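Long-range contacts in FACT complex subunit SPT16 (Ashbya gossypii, PDB 6A8M), which probably acts, within the FACT histone chaperone complex, to destabilise and restore nucleosomes during transcription elongation, and takes part in DNA replication and repair: residues L185-R190 with P237-L242; N252-A257 with I293-Y298. All coordinates share one frame; numbering follows the deposited sequence.

Contact 1: residues L185-R190 with P237-L242; sequences LQVSSR and PELTPL
Leu242 lays its CD1 methyl over the centre of one face of the Arg190 guanidinium, 3.7 Å above the plane, the two side chains crossing at about a right angle. Its other methyl, CD2, meets Gln186 CG at 3.8 Å, while its CB rests on Val187 CG2 at 3.7 Å. Arg190 CG stands anti to the backbone N (chi1 -174°), and CG touches Leu239 CD2 at 3.5 Å; the chain bends again at chi2 and chi3 before its guanidinium meets Glu238. Arg190 NH1 forms a salt bridge to Glu238 OE1 (2.8 Å, N-H...O angle 139°), reaching the carboxylate on its anti side, with the two planes 55° apart. The contact sets the long helix 179-208 against the short helix 236-239 and the 3-10 segment 240-242, in the part of Spt16 related to the M24 metallopeptidases. The other carboxylate oxygen, OE2, pairs with Lys194, so each carboxylate oxygen of Glu238 has a cationic partner. A water accepts a weak bond from Arg190 NH1 and donates to Glu238 O at 2.7 Å. Gln186 contributes its aliphatic part to Leu242, its NE2 bonding instead to Leu431 O.

Contact 2: residues N252-A257 with I293-Y298; sequences NYLDWA and IRYKNY
Asp255 and Arg294 face each other as an antiparallel hydrogen-bonded pair: Arg294 N gives a nearly straight bond to Asp255 O (2.8 Å, 175°), and Asp255 N returns one to Arg294 O at 3.0 Å. A third backbone bond runs from Lys296 N to Tyr253 O, and a water donates to that same oxygen while accepting from Asn297 N. Among the charged groups, the Asp255 and Arg294 side chains lie side by side and point the same way, joined by a salt bridge from Arg294 NH2 to Asp255 OD2 at 3.1 Å, with carboxylate and guanidinium planes 79° apart. Trp256 O sits over one face of the guanidinium, towards its rim. An alanine in place of Arg294 would probably leave the Asp255 carboxylate without its cationic mate and open a gap beside Ala257, against which CG now packs. Strand 254-256 pairs with the last residues of strand 285-295, up to the type I' turn from Tyr295 to Tyr298 that leads into strand 298-308 as a beta hairpin, within the M24 peptidase-like part of the chain. Apolar contacts include Leu254 CD1, which presses on Ile293 CG2 at a tight 3.5 Å and meets Tyr295 CD1 at 3.9 Å. The chi2 of Ile293 (-75°) carries CD1 over one face of the Trp256 six-membered ring, a CH-pi contact 4.1 Å from its centroid. Lys296 CG packs on Tyr253 CB at 3.6 Å, while its NZ forms a salt bridge with Glu247 and a hydrogen bond with Tyr184.

In the fold
From the N terminus, the chain passes through the N-terminal lobe and enters helix 179-208, which carries the first half of contact 1. A largely helical excursion of 46 residues then returns at 237-242, where contact 1 closes. Contact 2 opens ten residues later with 252-257 and closes at 293-298, after a 35-residue loop that includes strand 261-263 and most of strand 285-295. The two loops therefore follow in series, neither nested nor crossed. In space their centres are about 11 Å apart, joined through helix 179-208: Val187 touches Tyr295, and Ser188 hydrogen-bonds to Tyr298 O, tying the helix to the hairpin.

Contact 1: residues L185-R190 with P237-L242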
# COMPACT_ATOMS: atom_id res chain seq x y z
N LEU A 185 10.16 -2.69 -3.43
CA LEU A 185 9.14 -2.21 -4.36
C LEU A 185 9.46 -2.61 -5.80
O LEU A 185 8.53 -2.87 -6.59
CB LEU A 185 9.01 -0.68 -4.26
CG LEU A 185 8.33 -0.23 -2.98
CD1 LEU A 185 8.66 1.24 -2.73
CD2 LEU A 185 6.84 -0.38 -3.08
N GLN A 186 10.74 -2.67 -6.18
CA GLN A 186 11.05 -3.13 -7.53
C GLN A 186 10.78 -4.62 -7.68
O GLN A 186 10.30 -5.08 -8.72
CB GLN A 186 12.49 -2.78 -7.91
CG GLN A 186 12.88 -3.27 -9.31
CD GLN A 186 12.13 -2.55 -10.44
OE1 GLN A 186 12.64 -1.57 -11.01
NE2 GLN A 186 10.95 -3.09 -10.81
N VAL A 187 11.10 -5.41 -6.65
CA VAL A 187 10.80 -6.84 -6.70
C VAL A 187 9.30 -7.04 -6.84
O VAL A 187 8.83 -7.77 -7.72
CB VAL A 187 11.34 -7.57 -5.46
CG1 VAL A 187 10.89 -9.03 -5.46
CG2 VAL A 187 12.87 -7.51 -5.39
N SER A 188 8.54 -6.37 -5.97
CA SER A 188 7.09 -6.46 -6.01
C SER A 188 6.55 -6.09 -7.39
O SER A 188 5.68 -6.79 -7.94
CB SER A 188 6.50 -5.53 -4.96
OG SER A 188 5.09 -5.57 -5.02
N SER A 189 7.04 -4.98 -7.95
CA SER A 189 6.56 -4.51 -9.24
C SER A 189 6.86 -5.51 -10.34
O SER A 189 6.03 -5.74 -11.24
CB SER A 189 7.17 -3.15 -9.59
OG SER A 189 6.70 -2.13 -8.70
N ARG A 190 8.05 -6.12 -10.31
CA ARG A 190 8.33 -7.14 -11.32
C ARG A 190 7.42 -8.34 -11.13
O ARG A 190 6.96 -8.93 -12.11
CB ARG A 190 9.80 -7.56 -11.28
CG ARG A 190 10.18 -8.53 -12.42
CD ARG A 190 10.21 -7.81 -13.75
NE ARG A 190 11.31 -6.84 -13.78
CZ ARG A 190 12.59 -7.15 -13.97
NH1 ARG A 190 12.96 -8.41 -14.17
NH2 ARG A 190 13.51 -6.20 -13.97
N PRO A 237 15.74 -15.83 -10.80
CA PRO A 237 16.73 -15.14 -11.64
C PRO A 237 16.28 -13.75 -12.07
O PRO A 237 17.14 -12.88 -12.29
CB PRO A 237 16.89 -16.08 -12.85
CG PRO A 237 15.69 -16.99 -12.81
CD PRO A 237 15.38 -17.15 -11.36
N GLU A 238 14.98 -13.51 -12.21
CA GLU A 238 14.56 -12.16 -12.53
C GLU A 238 14.54 -11.28 -11.29
O GLU A 238 14.76 -10.07 -11.40
CB GLU A 238 13.17 -12.15 -13.17
CG GLU A 238 13.10 -12.70 -14.57
CD GLU A 238 12.09 -11.97 -15.40
OE1 GLU A 238 11.85 -10.76 -15.16
OE2 GLU A 238 11.51 -12.60 -16.31
N LEU A 239 14.25 -11.87 -10.13
CA LEU A 239 13.91 -11.10 -8.94
C LEU A 239 15.05 -10.97 -7.93
O LEU A 239 15.14 -9.94 -7.26
CB LEU A 239 12.70 -11.73 -8.23
CG LEU A 239 11.43 -11.87 -9.07
CD1 LEU A 239 10.28 -12.32 -8.18
CD2 LEU A 239 11.06 -10.56 -9.75
N THR A 240 15.90 -11.99 -7.78
CA THR A 240 17.00 -11.89 -6.83
C THR A 240 17.93 -10.71 -7.12
O THR A 240 18.35 -10.05 -6.16
CB THR A 240 17.80 -13.20 -6.77
OG1 THR A 240 17.13 -14.17 -5.94
CG2 THR A 240 19.18 -12.95 -6.18
N PRO A 241 18.27 -10.38 -8.37
CA PRO A 241 19.12 -9.19 -8.59
C PRO A 241 18.45 -7.87 -8.24
O PRO A 241 19.14 -6.86 -8.08
CB PRO A 241 19.47 -9.27 -10.08
CG PRO A 241 18.46 -10.19 -10.69
CD PRO A 241 18.11 -11.16 -9.62
N LEU A 242 17.12 -7.84 -8.11
CA LEU A 242 16.43 -6.65 -7.67
C LEU A 242 16.31 -6.54 -6.15
O LEU A 242 15.93 -5.48 -5.65
CB LEU A 242 15.03 -6.60 -8.30
CG LEU A 242 14.94 -6.74 -9.83
CD1 LEU A 242 13.49 -6.95 -10.29
CD2 LEU A 242 15.58 -5.56 -10.55
O HOH W 1 16.03 -8.33 -12.95

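Contact 2: residues N252-A257 with I293-Y298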
# COMPACT_ATOMS: atom_id res chain seq x y z
N ASN A 252 8.39 -17.05 0.12
CA ASN A 252 7.48 -16.97 1.27
C ASN A 252 7.05 -15.55 1.58
O ASN A 252 6.12 -15.37 2.37
CB ASN A 252 8.14 -17.57 2.51
CG ASN A 252 8.22 -19.08 2.46
OD1 ASN A 252 7.46 -19.73 1.75
ND2 ASN A 252 9.17 -19.64 3.20
N TYR A 253 7.69 -14.53 1.00
CA TYR A 253 7.32 -13.15 1.25
C TYR A 253 6.60 -12.49 0.08
O TYR A 253 6.45 -11.27 0.07
CB TYR A 253 8.55 -12.33 1.61
CG TYR A 253 9.19 -12.72 2.91
CD1 TYR A 253 8.73 -12.21 4.12
CD2 TYR A 253 10.28 -13.58 2.94
CE1 TYR A 253 9.33 -12.55 5.31
CE2 TYR A 253 10.88 -13.94 4.13
CZ TYR A 253 10.41 -13.43 5.31
OH TYR A 253 11.01 -13.78 6.50
N LEU A 254 6.19 -13.26 -0.92
CA LEU A 254 5.40 -12.74 -2.04
C LEU A 254 3.93 -13.06 -1.80
O LEU A 254 3.59 -14.19 -1.44
CB LEU A 254 5.88 -13.35 -3.36
CG LEU A 254 5.38 -12.62 -4.60
CD1 LEU A 254 6.29 -11.45 -4.90
CD2 LEU A 254 5.30 -13.58 -5.79
N ASP A 255 3.06 -12.06 -1.99
CA ASP A 255 1.63 -12.25 -1.81
C ASP A 255 0.89 -11.27 -2.73
O ASP A 255 1.49 -10.40 -3.37
CB ASP A 255 1.24 -12.06 -0.33
CG ASP A 255 -0.12 -12.67 0.03
OD1 ASP A 255 -0.77 -13.29 -0.83
OD2 ASP A 255 -0.51 -12.53 1.21
N TRP A 256 -0.43 -11.39 -2.79
CA TRP A 256 -1.24 -10.38 -3.47
C TRP A 256 -1.43 -9.16 -2.58
O TRP A 256 -1.61 -9.29 -1.36
CB TRP A 256 -2.61 -10.94 -3.84
CG TRP A 256 -2.59 -11.94 -4.94
CD1 TRP A 256 -2.81 -13.28 -4.85
CD2 TRP A 256 -2.32 -11.67 -6.32
NE1 TRP A 256 -2.71 -13.86 -6.08
CE2 TRP A 256 -2.40 -12.90 -7.01
CE3 TRP A 256 -2.02 -10.51 -7.05
CZ2 TRP A 256 -2.19 -13.01 -8.38
CZ3 TRP A 256 -1.80 -10.63 -8.41
CH2 TRP A 256 -1.90 -11.86 -9.07
N ALA A 257 -1.44 -7.97 -3.19
CA ALA A 257 -1.87 -6.77 -2.47
C ALA A 257 -3.39 -6.67 -2.38
O ALA A 257 -3.92 -6.02 -1.46
CB ALA A 257 -1.31 -5.51 -3.13
N ILE A 293 0.92 -6.76 -6.30
CA ILE A 293 1.68 -7.75 -5.55
C ILE A 293 2.28 -7.06 -4.34
O ILE A 293 2.47 -5.85 -4.33
CB ILE A 293 2.76 -8.37 -6.46
CG1 ILE A 293 2.11 -9.33 -7.46
CG2 ILE A 293 3.90 -9.04 -5.67
CD1 ILE A 293 1.71 -10.65 -6.83
N ARG A 294 2.54 -7.84 -3.29
CA ARG A 294 3.36 -7.39 -2.17
C ARG A 294 4.61 -8.26 -2.11
O ARG A 294 4.53 -9.49 -2.25
CB ARG A 294 2.63 -7.46 -0.81
CG ARG A 294 1.33 -6.66 -0.70
CD ARG A 294 0.88 -6.54 0.78
NE ARG A 294 0.88 -7.83 1.46
CZ ARG A 294 -0.21 -8.55 1.75
NH1 ARG A 294 -1.42 -8.11 1.44
NH2 ARG A 294 -0.07 -9.72 2.37
N TYR A 295 5.76 -7.63 -1.93
CA TYR A 295 6.97 -8.37 -1.59
C TYR A 295 7.55 -7.81 -0.31
O TYR A 295 7.87 -6.61 -0.25
CB TYR A 295 8.02 -8.32 -2.69
CG TYR A 295 9.18 -9.17 -2.31
CD1 TYR A 295 9.04 -10.56 -2.23
CD2 TYR A 295 10.40 -8.62 -2.01
CE1 TYR A 295 10.12 -11.35 -1.86
CE2 TYR A 295 11.48 -9.40 -1.65
CZ TYR A 295 11.33 -10.77 -1.56
OH TYR A 295 12.40 -11.57 -1.21
N LYS A 296 7.72 -8.67 0.69
CA LYS A 296 8.10 -8.25 2.04
C LYS A 296 7.29 -7.03 2.47
O LYS A 296 7.82 -6.07 3.04
CB LYS A 296 9.60 -7.98 2.13
CG LYS A 296 10.40 -9.26 2.00
CD LYS A 296 11.90 -9.03 2.22
CE LYS A 296 12.26 -9.01 3.70
NZ LYS A 296 13.72 -9.31 3.90
N ASN A 297 5.99 -7.10 2.19
CA ASN A 297 4.92 -6.18 2.57
C ASN A 297 4.89 -4.91 1.72
O ASN A 297 3.98 -4.08 1.93
CB ASN A 297 4.96 -5.79 4.06
CG ASN A 297 4.99 -7.01 4.98
OD1 ASN A 297 5.88 -7.16 5.82
ND2 ASN A 297 4.03 -7.89 4.81
N TYR A 298 5.79 -4.73 0.75
CA TYR A 298 5.79 -3.53 -0.10
C TYR A 298 4.90 -3.75 -1.32
O TYR A 298 5.16 -4.65 -2.12
CB TYR A 298 7.24 -3.15 -0.47
CG TYR A 298 7.87 -2.56 0.75
CD1 TYR A 298 8.52 -3.37 1.69
CD2 TYR A 298 7.75 -1.21 1.02
CE1 TYR A 298 9.02 -2.82 2.87
CE2 TYR A 298 8.30 -0.65 2.18
CZ TYR A 298 8.90 -1.47 3.09
OH TYR A 298 9.36 -0.90 4.25
O HOH W 2 4.57 -9.48 1.14